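Local atomic coordinates of structure-specific endonuclease subunit SLX1 (Candida glabrata, PDB entry 4XLG), a protein that probably acts as the catalytic subunit of the SLX1-SLX4 endonuclease, cutting one strand of branched DNA near its junctions during repair and recombination. Residues I7-C13 with V66-R72; Q17-K21 with R54-R58; E200-L205 with Y293-L298. The protein carries 1 engineered substitution. One frame throughout, in Å; residues are numbered along the deposited sequence. Where two conformers were deposited one is given.

Contacts 1 and 2 lie at opposite ends of two neighbouring antiparallel strands of the nuclease sheet, 12-18 and 60-67, with centres about 27 Å apart. Both belong to the GIY-YIG catalytic domain, and contact 2 lies in the chain between the halves of contact 1. Contact 3 packs the long helix 176-213 against helix 288-299, about 14 Å from contact 1 centre to centre. Contacts 1 and 3 touch at D9, whose OD1 is 2.7 Å from Y293 OH and whose O is 3.0 Å from K201 NZ, both probable hydrogen bonds. Contact 3 also nears the zinc finger, with the T204 side chain about 12 Å from a zinc ion. Contacts 2 and 3 do not touch, their nearest atoms about 24 Å apart.

Contact 1: I7-C13 with V66-R72; sequences IPDFYGC and VYGFPSR
V66 O takes a hydrogen bond from C13 N at 2.8 Å and a CA-H...O contact from G12 CA at 3.1 Å. V66 N answers with a bond to C13 O at 2.9 Å, so C13 and V66 form an antiparallel hydrogen-bonded pair. Beyond G12 direct backbone bonding gives way to two bridging waters: one donates to P8 O and F69 O, the other accepts from Y11 N and G68 N. The F69 ring turns its edge to Y11 O, with CD2 3.4 Å from that oxygen, and C13 SG lies obliquely to the same ring, 3.9 Å from F69 CE2. The F10 and Y67 rings are offset, their planes 22° apart and centroids 5.1 Å from each other, and overlap little; F10 CE2 sits over one face of Y67. R72 runs alongside Y11 in the same direction; its CA stands 4.1 Å from the ring centroid, 7° off the normal, while its CG, anti to the backbone N (chi1 173°), carries the extended chain past the tyrosine OH. P8 CD rests against P70 O. Backbone bonds from G12 to T30 and Y67 to T129 place the pair between strands 25-30 and 129-132, while helix 72-84, N-capped by S71 through A74 N, packs on Y11 and F69.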
loop_
_atom_site.group_PDB
_atom_site.type_symbol
_atom_site.label_atom_id
_atom_site.label_comp_id
_atom_site.label_asym_id
_atom_site.label_seq_id
_atom_site.Cartn_x
_atom_site.Cartn_y
_atom_site.Cartn_z
ATOM N N ILE B 7 1.848 -0.703 9.916
ATOM C CA ILE B 7 1.229 -0.454 8.627
ATOM C C ILE B 7 -0.214 0.041 8.899
ATOM O O ILE B 7 -0.870 -0.486 9.782
ATOM C CB ILE B 7 1.198 -1.726 7.795
ATOM C CG1 ILE B 7 2.683 -2.101 7.445
ATOM C CG2 ILE B 7 0.316 -1.563 6.536
ATOM C CD1 ILE B 7 2.788 -3.094 6.320
ATOM N N PRO B 8 -0.652 1.109 8.224
ATOM C CA PRO B 8 -2.006 1.649 8.499
ATOM C C PRO B 8 -3.082 0.628 8.306
ATOM O O PRO B 8 -3.013 -0.217 7.389
ATOM C CB PRO B 8 -2.211 2.759 7.427
ATOM C CG PRO B 8 -0.748 3.214 7.144
ATOM C CD PRO B 8 0.091 1.899 7.220
ATOM N N ASP B 9 -4.088 0.696 9.180
ATOM C CA ASP B 9 -5.289 -0.101 8.959
ATOM C C ASP B 9 -5.894 0.210 7.605
ATOM O O ASP B 9 -6.388 -0.672 6.929
ATOM C CB ASP B 9 -6.334 0.175 10.081
ATOM C CG ASP B 9 -5.775 -0.146 11.464
ATOM O OD1 ASP B 9 -4.856 -1.017 11.601
ATOM O OD2 ASP B 9 -6.189 0.496 12.430
ATOM N N PHE B 10 -5.943 1.492 7.270
ATOM C CA PHE B 10 -6.404 1.928 5.967
ATOM C C PHE B 10 -5.679 3.186 5.575
ATOM O O PHE B 10 -5.596 4.119 6.367
ATOM C CB PHE B 10 -7.940 2.209 5.992
ATOM C CG PHE B 10 -8.503 2.514 4.595
ATOM C CD1 PHE B 10 -8.448 3.802 4.044
ATOM C CD2 PHE B 10 -8.992 1.469 3.841
ATOM C CE1 PHE B 10 -8.924 4.056 2.698
ATOM C CE2 PHE B 10 -9.514 1.697 2.507
ATOM C CZ PHE B 10 -9.472 2.989 1.954
ATOM N N TYR B 11 -5.131 3.237 4.359
ATOM C CA TYR B 11 -4.608 4.527 3.906
ATOM C C TYR B 11 -4.799 4.463 2.396
ATOM O O TYR B 11 -4.328 3.502 1.750
ATOM C CB TYR B 11 -3.106 4.739 4.299
ATOM C CG TYR B 11 -2.851 6.199 4.665
ATOM C CD1 TYR B 11 -2.877 7.221 3.644
ATOM C CD2 TYR B 11 -2.699 6.578 5.983
ATOM C CE1 TYR B 11 -2.707 8.582 4.004
ATOM C CE2 TYR B 11 -2.515 7.907 6.340
ATOM C CZ TYR B 11 -2.550 8.887 5.338
ATOM O OH TYR B 11 -2.380 10.198 5.733
ATOM N N GLY B 12 -5.464 5.469 1.825
ATOM C CA GLY B 12 -5.798 5.341 0.417
ATOM C C GLY B 12 -5.570 6.673 -0.287
ATOM O O GLY B 12 -5.629 7.745 0.323
ATOM N N CYS B 13 -5.291 6.568 -1.581
ATOM C CA CYS B 13 -5.202 7.734 -2.477
ATOM C C CYS B 13 -6.437 7.723 -3.363
ATOM O O CYS B 13 -6.636 6.771 -4.108
ATOM C CB CYS B 13 -3.981 7.667 -3.395
ATOM S SG CYS B 13 -2.407 7.912 -2.592
ATOM N N VAL B 66 -7.169 3.971 -4.340
ATOM C CA VAL B 66 -6.101 2.970 -4.324
ATOM C C VAL B 66 -5.721 2.854 -2.868
ATOM O O VAL B 66 -5.399 3.877 -2.246
ATOM C CB VAL B 66 -4.897 3.428 -5.147
ATOM C CG1 VAL B 66 -3.670 2.423 -5.050
ATOM C CG2 VAL B 66 -5.322 3.653 -6.653
ATOM N N TYR B 67 -5.770 1.645 -2.307
ATOM C CA TYR B 67 -5.426 1.552 -0.885
ATOM C C TYR B 67 -4.551 0.306 -0.665
ATOM O O TYR B 67 -4.176 -0.379 -1.632
ATOM C CB TYR B 67 -6.706 1.538 -0.008
ATOM C CG TYR B 67 -7.610 0.323 -0.185
ATOM C CD1 TYR B 67 -8.507 0.233 -1.260
ATOM C CD2 TYR B 67 -7.582 -0.725 0.760
ATOM C CE1 TYR B 67 -9.341 -0.869 -1.410
ATOM C CE2 TYR B 67 -8.431 -1.839 0.607
ATOM C CZ TYR B 67 -9.316 -1.885 -0.477
ATOM O OH TYR B 67 -10.130 -2.987 -0.619
ATOM N N GLY B 68 -4.158 0.086 0.573
ATOM C CA GLY B 68 -3.208 -1.003 0.886
ATOM C C GLY B 68 -1.790 -0.482 1.093
ATOM O O GLY B 68 -0.844 -1.286 1.156
ATOM N N PHE B 69 -1.609 0.846 1.190
ATOM C CA PHE B 69 -0.261 1.409 1.342
ATOM C C PHE B 69 0.387 1.020 2.663
ATOM O O PHE B 69 -0.288 0.968 3.681
ATOM C CB PHE B 69 -0.308 2.932 1.243
ATOM C CG PHE B 69 -0.601 3.402 -0.170
ATOM C CD1 PHE B 69 0.428 3.421 -1.105
ATOM C CD2 PHE B 69 -1.888 3.740 -0.564
ATOM C CE1 PHE B 69 0.200 3.802 -2.432
ATOM C CE2 PHE B 69 -2.131 4.137 -1.886
ATOM C CZ PHE B 69 -1.080 4.180 -2.827
ATOM N N PRO B 70 1.693 0.741 2.628
ATOM C CA PRO B 70 2.362 0.266 3.842
ATOM C C PRO B 70 2.622 1.412 4.824
ATOM O O PRO B 70 3.038 1.158 5.955
ATOM C CB PRO B 70 3.688 -0.326 3.319
ATOM C CG PRO B 70 3.926 0.357 1.946
ATOM C CD PRO B 70 2.496 0.530 1.404
ATOM N N SER B 71 2.474 2.660 4.376
ATOM C CA SER B 71 2.728 3.807 5.267
ATOM C C SER B 71 2.032 4.998 4.696
ATOM O O SER B 71 1.762 5.053 3.499
ATOM C CB SER B 71 4.234 4.139 5.413
ATOM O OG SER B 71 4.832 4.405 4.121
ATOM N N ARG B 72 1.840 5.995 5.539
ATOM C CA ARG B 72 1.356 7.309 5.049
ATOM C C ARG B 72 2.388 7.865 4.046
ATOM O O ARG B 72 2.024 8.450 3.046
ATOM C CB ARG B 72 1.213 8.276 6.254
ATOM C CG ARG B 72 0.874 9.739 5.898
ATOM C CD ARG B 72 0.949 10.604 7.181
ATOM N NE ARG B 72 1.257 11.967 6.785
ATOM C CZ ARG B 72 2.450 12.539 6.890
ATOM N NH1 ARG B 72 3.466 11.906 7.482
ATOM N NH2 ARG B 72 2.599 13.780 6.442
HETATM O O HOH W 1 -2.591 -0.016 4.632
HETATM O O HOH W 2 -4.957 0.518 3.259
#

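Contact 2: Q17-K21 with R54-R58; sequences QSISK and RDGTR
K21 reaches across to D55 with the two side chains nearly at right angles, NZ ending 3.5 Å from OD2 in a long salt bridge. A bend at chi3 (81°) swings the lysine's end over, and on the way CD passes 3.6 Å from T57 OG1, the two side chains meeting at a slant. A water that accepts from NZ and donates to D55 O gives the amine a second link to the same residue. The carboxylate is itself held within its own loop: D55 OD1 takes T57 OG1 on its syn side and T57 N from above the carboxylate plane, the latter closing an Asx turn. The S18 CB bond faces the 54-58 loop. With chi1 at 171° OG is swung away from the backbone N; it donates to T57 O at 2.7 Å, in the carbonyl plane and on a lone pair, and accepts from K21 N at 3.0 Å as an ST motif. Next to it S20 CB packs on G56 O, and a water joins S20 N to that same oxygen. S18 ends strand 12-18 where the chain turns toward strand 25-30, the I19 backbone bonds to that of P59 just ahead of strand 60-67, and the I19 side chain packs on helix 176-213.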
loop_
_atom_site.group_PDB
_atom_site.type_symbol
_atom_site.label_atom_id
_atom_site.label_comp_id
_atom_site.label_asym_id
_atom_site.label_seq_id
_atom_site.Cartn_x
_atom_site.Cartn_y
_atom_site.Cartn_z
ATOM N N GLN B 17 -14.405 13.241 -8.611
ATOM C CA GLN B 17 -14.900 13.898 -9.803
ATOM C C GLN B 17 -16.115 14.705 -9.392
ATOM O O GLN B 17 -17.036 14.166 -8.809
ATOM C CB GLN B 17 -15.281 12.855 -10.855
ATOM C CG GLN B 17 -15.809 13.534 -12.189
ATOM C CD GLN B 17 -16.154 12.481 -13.262
ATOM O OE1 GLN B 17 -16.210 11.270 -12.981
ATOM N NE2 GLN B 17 -16.392 12.948 -14.467
ATOM N N SER B 18 -16.121 16.001 -9.692
ATOM C CA SER B 18 -17.289 16.814 -9.313
ATOM C C SER B 18 -18.566 16.254 -9.953
ATOM O O SER B 18 -18.595 15.882 -11.165
ATOM C CB SER B 18 -17.051 18.281 -9.742
ATOM O OG SER B 18 -18.265 19.032 -9.565
ATOM N N ILE B 19 -19.656 16.202 -9.183
ATOM C CA ILE B 19 -20.885 15.675 -9.806
ATOM C C ILE B 19 -21.459 16.617 -10.847
ATOM O O ILE B 19 -21.826 16.197 -11.943
ATOM C CB ILE B 19 -21.924 15.333 -8.677
ATOM C CG1 ILE B 19 -21.308 14.170 -7.877
ATOM C CG2 ILE B 19 -23.308 14.927 -9.256
ATOM C CD1 ILE B 19 -21.979 14.032 -6.432
ATOM N N SER B 20 -21.497 17.892 -10.541
ATOM C CA SER B 20 -22.041 18.872 -11.496
ATOM C C SER B 20 -20.982 19.283 -12.534
ATOM O O SER B 20 -21.327 19.497 -13.701
ATOM C CB SER B 20 -22.563 20.110 -10.720
ATOM O OG SER B 20 -23.152 21.073 -11.584
ATOM N N LYS B 21 -19.732 19.483 -12.108
ATOM C CA LYS B 21 -18.699 20.045 -13.036
ATOM C C LYS B 21 -17.837 18.856 -13.436
ATOM O O LYS B 21 -16.827 18.566 -12.828
ATOM C CB LYS B 21 -17.861 21.144 -12.331
ATOM C CG LYS B 21 -18.770 22.350 -12.111
ATOM C CD LYS B 21 -18.099 23.613 -11.515
ATOM C CE LYS B 21 -17.414 24.390 -12.520
ATOM N NZ LYS B 21 -17.158 25.797 -12.018
ATOM N N ARG B 54 -20.185 28.652 -2.808
ATOM C CA ARG B 54 -20.339 27.463 -3.620
ATOM C C ARG B 54 -20.544 27.840 -5.087
ATOM O O ARG B 54 -21.318 28.718 -5.421
ATOM C CB ARG B 54 -21.484 26.608 -3.093
ATOM C CG ARG B 54 -21.208 26.121 -1.669
ATOM C CD ARG B 54 -22.126 24.992 -1.290
ATOM N NE ARG B 54 -21.648 24.296 -0.103
ATOM C CZ ARG B 54 -21.686 22.977 0.039
ATOM N NH1 ARG B 54 -22.188 22.225 -0.924
ATOM N NH2 ARG B 54 -21.228 22.414 1.147
ATOM N N ASP B 55 -19.810 27.153 -5.960
ATOM C CA ASP B 55 -19.958 27.416 -7.396
ATOM C C ASP B 55 -20.453 26.166 -8.128
ATOM O O ASP B 55 -20.454 26.137 -9.355
ATOM C CB ASP B 55 -18.645 27.902 -7.992
ATOM C CG ASP B 55 -17.586 26.807 -8.093
ATOM O OD1 ASP B 55 -17.705 25.705 -7.534
ATOM O OD2 ASP B 55 -16.576 27.068 -8.774
ATOM N N GLY B 56 -20.904 25.184 -7.362
ATOM C CA GLY B 56 -21.366 23.903 -7.875
ATOM C C GLY B 56 -20.281 22.835 -8.037
ATOM O O GLY B 56 -20.576 21.727 -8.465
ATOM N N THR B 57 -19.027 23.129 -7.699
ATOM C CA THR B 57 -18.011 22.071 -7.719
ATOM C C THR B 57 -18.366 20.967 -6.701
ATOM O O THR B 57 -18.385 19.771 -7.022
ATOM C CB THR B 57 -16.633 22.615 -7.389
ATOM O OG1 THR B 57 -16.288 23.576 -8.397
ATOM C CG2 THR B 57 -15.615 21.522 -7.458
ATOM N N ARG B 58 -18.664 21.377 -5.478
ATOM C CA ARG B 58 -19.305 20.439 -4.526
ATOM C C ARG B 58 -20.789 20.197 -4.860
ATOM O O ARG B 58 -21.513 21.103 -5.298
ATOM C CB ARG B 58 -19.203 21.037 -3.115
ATOM C CG ARG B 58 -17.772 21.242 -2.659
ATOM C CD ARG B 58 -17.928 22.126 -1.402
ATOM N NE ARG B 58 -16.665 22.366 -0.762
ATOM C CZ ARG B 58 -15.836 23.361 -1.072
ATOM N NH1 ARG B 58 -16.124 24.180 -2.093
ATOM N NH2 ARG B 58 -14.728 23.528 -0.357
HETATM O O HOH W 3 -21.304 18.994 -7.916
HETATM O O HOH W 4 -19.575 27.481 -11.440
#

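Contact 3: E200-L205 with Y293-L298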
loop_
_atom_site.group_PDB
_atom_site.type_symbol
_atom_site.label_atom_id
_atom_site.label_comp_id
_atom_site.label_asym_id
_atom_site.label_seq_id
_atom_site.Cartn_x
_atom_site.Cartn_y
_atom_site.Cartn_z
ATOM N N GLU B 200 -12.875 -6.441 8.683
ATOM C CA GLU B 200 -12.184 -7.645 8.246
ATOM C C GLU B 200 -10.790 -7.764 8.870
ATOM O O GLU B 200 -10.398 -8.856 9.267
ATOM C CB GLU B 200 -12.048 -7.692 6.718
ATOM C CG GLU B 200 -13.399 -7.947 6.033
ATOM C CD GLU B 200 -13.353 -7.855 4.498
ATOM O OE1 GLU B 200 -12.462 -7.153 3.937
ATOM O OE2 GLU B 200 -14.237 -8.482 3.865
ATOM N N LYS B 201 -10.054 -6.655 8.933
ATOM C CA LYS B 201 -8.746 -6.695 9.580
ATOM C C LYS B 201 -8.919 -7.002 11.069
ATOM O O LYS B 201 -8.101 -7.713 11.653
ATOM C CB LYS B 201 -8.016 -5.377 9.417
ATOM C CG LYS B 201 -7.428 -5.263 7.988
ATOM C CD LYS B 201 -6.601 -3.971 7.829
ATOM C CE LYS B 201 -5.674 -4.113 6.572
ATOM N NZ LYS B 201 -4.598 -3.079 6.637
ATOM N N THR B 202 -9.943 -6.410 11.681
ATOM C CA THR B 202 -10.188 -6.694 13.117
ATOM C C THR B 202 -10.401 -8.172 13.346
ATOM O O THR B 202 -9.798 -8.768 14.247
ATOM C CB THR B 202 -11.408 -5.880 13.652
ATOM O OG1 THR B 202 -11.140 -4.480 13.402
ATOM C CG2 THR B 202 -11.606 -6.110 15.129
ATOM N N LYS B 203 -11.283 -8.764 12.539
ATOM C CA LYS B 203 -11.588 -10.185 12.662
ATOM C C LYS B 203 -10.331 -11.056 12.460
ATOM O O LYS B 203 -10.076 -12.002 13.239
ATOM C CB LYS B 203 -12.685 -10.570 11.658
ATOM C CG LYS B 203 -13.047 -12.077 11.669
ATOM C CD LYS B 203 -13.945 -12.413 10.467
ATOM C CE LYS B 203 -14.305 -13.890 10.405
ATOM N NZ LYS B 203 -15.291 -14.310 11.445
ATOM N N THR B 204 -9.565 -10.757 11.414
ATOM C CA THR B 204 -8.374 -11.542 11.121
ATOM C C THR B 204 -7.303 -11.410 12.221
ATOM O O THR B 204 -6.695 -12.399 12.612
ATOM C CB THR B 204 -7.803 -11.143 9.741
ATOM O OG1 THR B 204 -8.855 -11.326 8.783
ATOM C CG2 THR B 204 -6.608 -12.034 9.339
ATOM N N LEU B 205 -7.095 -10.202 12.735
ATOM C CA LEU B 205 -6.162 -10.006 13.866
ATOM C C LEU B 205 -6.569 -10.885 15.029
ATOM O O LEU B 205 -5.735 -11.544 15.621
ATOM C CB LEU B 205 -6.131 -8.537 14.327
ATOM C CG LEU B 205 -5.325 -7.599 13.442
ATOM C CD1 LEU B 205 -5.862 -6.156 13.529
ATOM C CD2 LEU B 205 -3.833 -7.677 13.887
ATOM N N TYR B 293 1.643 -6.297 7.780
ATOM C CA TYR B 293 0.576 -5.596 8.518
ATOM C C TYR B 293 0.201 -6.381 9.785
ATOM O O TYR B 293 0.245 -5.858 10.897
ATOM C CB TYR B 293 -0.679 -5.387 7.668
ATOM C CG TYR B 293 -1.853 -4.898 8.513
ATOM C CD1 TYR B 293 -1.951 -3.541 8.884
ATOM C CD2 TYR B 293 -2.812 -5.808 8.992
ATOM C CE1 TYR B 293 -3.006 -3.092 9.744
ATOM C CE2 TYR B 293 -3.871 -5.383 9.840
ATOM C CZ TYR B 293 -3.948 -4.020 10.202
ATOM O OH TYR B 293 -4.949 -3.601 10.984
ATOM N N TYR B 294 -0.100 -7.659 9.617
ATOM C CA TYR B 294 -0.542 -8.401 10.786
ATOM C C TYR B 294 0.628 -8.673 11.745
ATOM O O TYR B 294 0.454 -8.669 12.970
ATOM C CB TYR B 294 -1.196 -9.711 10.353
ATOM C CG TYR B 294 -2.537 -9.462 9.690
ATOM C CD1 TYR B 294 -3.639 -9.046 10.453
ATOM C CD2 TYR B 294 -2.689 -9.611 8.314
ATOM C CE1 TYR B 294 -4.881 -8.779 9.850
ATOM C CE2 TYR B 294 -3.924 -9.368 7.695
ATOM C CZ TYR B 294 -5.004 -8.922 8.460
ATOM O OH TYR B 294 -6.241 -8.701 7.876
ATOM N N SER B 295 1.800 -8.924 11.168
ATOM C CA SER B 295 2.975 -9.251 11.951
ATOM C C SER B 295 3.282 -8.154 12.950
ATOM O O SER B 295 3.426 -8.386 14.155
ATOM C CB SER B 295 4.200 -9.487 11.020
ATOM O OG SER B 295 5.232 -10.042 11.822
ATOM N N ILE B 296 3.368 -6.940 12.456
ATOM C CA ILE B 296 3.729 -5.823 13.320
ATOM C C ILE B 296 2.607 -5.452 14.265
ATOM O O ILE B 296 2.838 -5.227 15.453
ATOM C CB ILE B 296 4.116 -4.592 12.471
ATOM C CG1 ILE B 296 5.390 -4.889 11.684
ATOM C CG2 ILE B 296 4.255 -3.346 13.349
ATOM C CD1 ILE B 296 5.727 -3.720 10.772
ATOM N N LYS B 297 1.361 -5.475 13.786
ATOM C CA LYS B 297 0.276 -5.059 14.676
ATOM C C LYS B 297 0.053 -6.052 15.818
ATOM O O LYS B 297 -0.318 -5.664 16.939
ATOM C CB LYS B 297 -1.011 -4.880 13.876
ATOM C CG LYS B 297 -2.089 -4.179 14.718
ATOM C CD LYS B 297 -3.112 -3.620 13.771
ATOM C CE LYS B 297 -4.184 -2.876 14.540
ATOM N NZ LYS B 297 -3.636 -1.789 15.391
ATOM N N LEU B 298 0.248 -7.337 15.538
ATOM C CA LEU B 298 0.112 -8.315 16.620
ATOM C C LEU B 298 1.171 -8.062 17.687
ATOM O O LEU B 298 0.908 -8.194 18.870
ATOM C CB LEU B 298 0.214 -9.742 16.083
ATOM C CG LEU B 298 -1.037 -10.154 15.281
ATOM C CD1 LEU B 298 -0.704 -11.344 14.367
ATOM C CD2 LEU B 298 -2.245 -10.466 16.173
#
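L205 drives into the facing helix as a knob among Y293, Y294, K297 and L298, and here the packing is dense. Its CD2 lies at the edge of the Y294 ring, 3.7 Å from CD1, and also reaches L298 CD2 as the two leucines run antiparallel alongside one another. CD1 turns the other way, to Y293 OH and to K297 CD at 3.7 Å. The Y294 ring is held between two groups: T204 CG2 comes over one face, 4.0 Å from the centroid, while CD2 of its own neighbour Y293 stands over the opposite face. T204 CB also packs on Y294 OH, at 3.4 Å. K201 fills the next place. Extended beyond CG, it lays its CE and then NZ across a face of Y293, the amine 3.5 Å from the centroid and 13° off the normal, a cation-pi contact. D9 holds both partners of that pair, since K201 NZ bonds to D9 O and Y293 OH to D9 OD1.

The segments cross at -66° with their axes 11.2 Å apart, a wide spacing bridged by these long side chains. One is part of the long helix 176-213, which leads from the nuclease domain to the RING-like zinc finger; the other belongs to helix 288-299, which follows the last zinc ligands, C279 and C282.

Toward the outer side the fit is looser. No hydrogen bond crosses the contact. The side chain of the exposed E200 leads away and comes no nearer than 6.0 Å to the 293-298 segment, and T202 and K203 point away from it too. K297 NZ bonds to Q6.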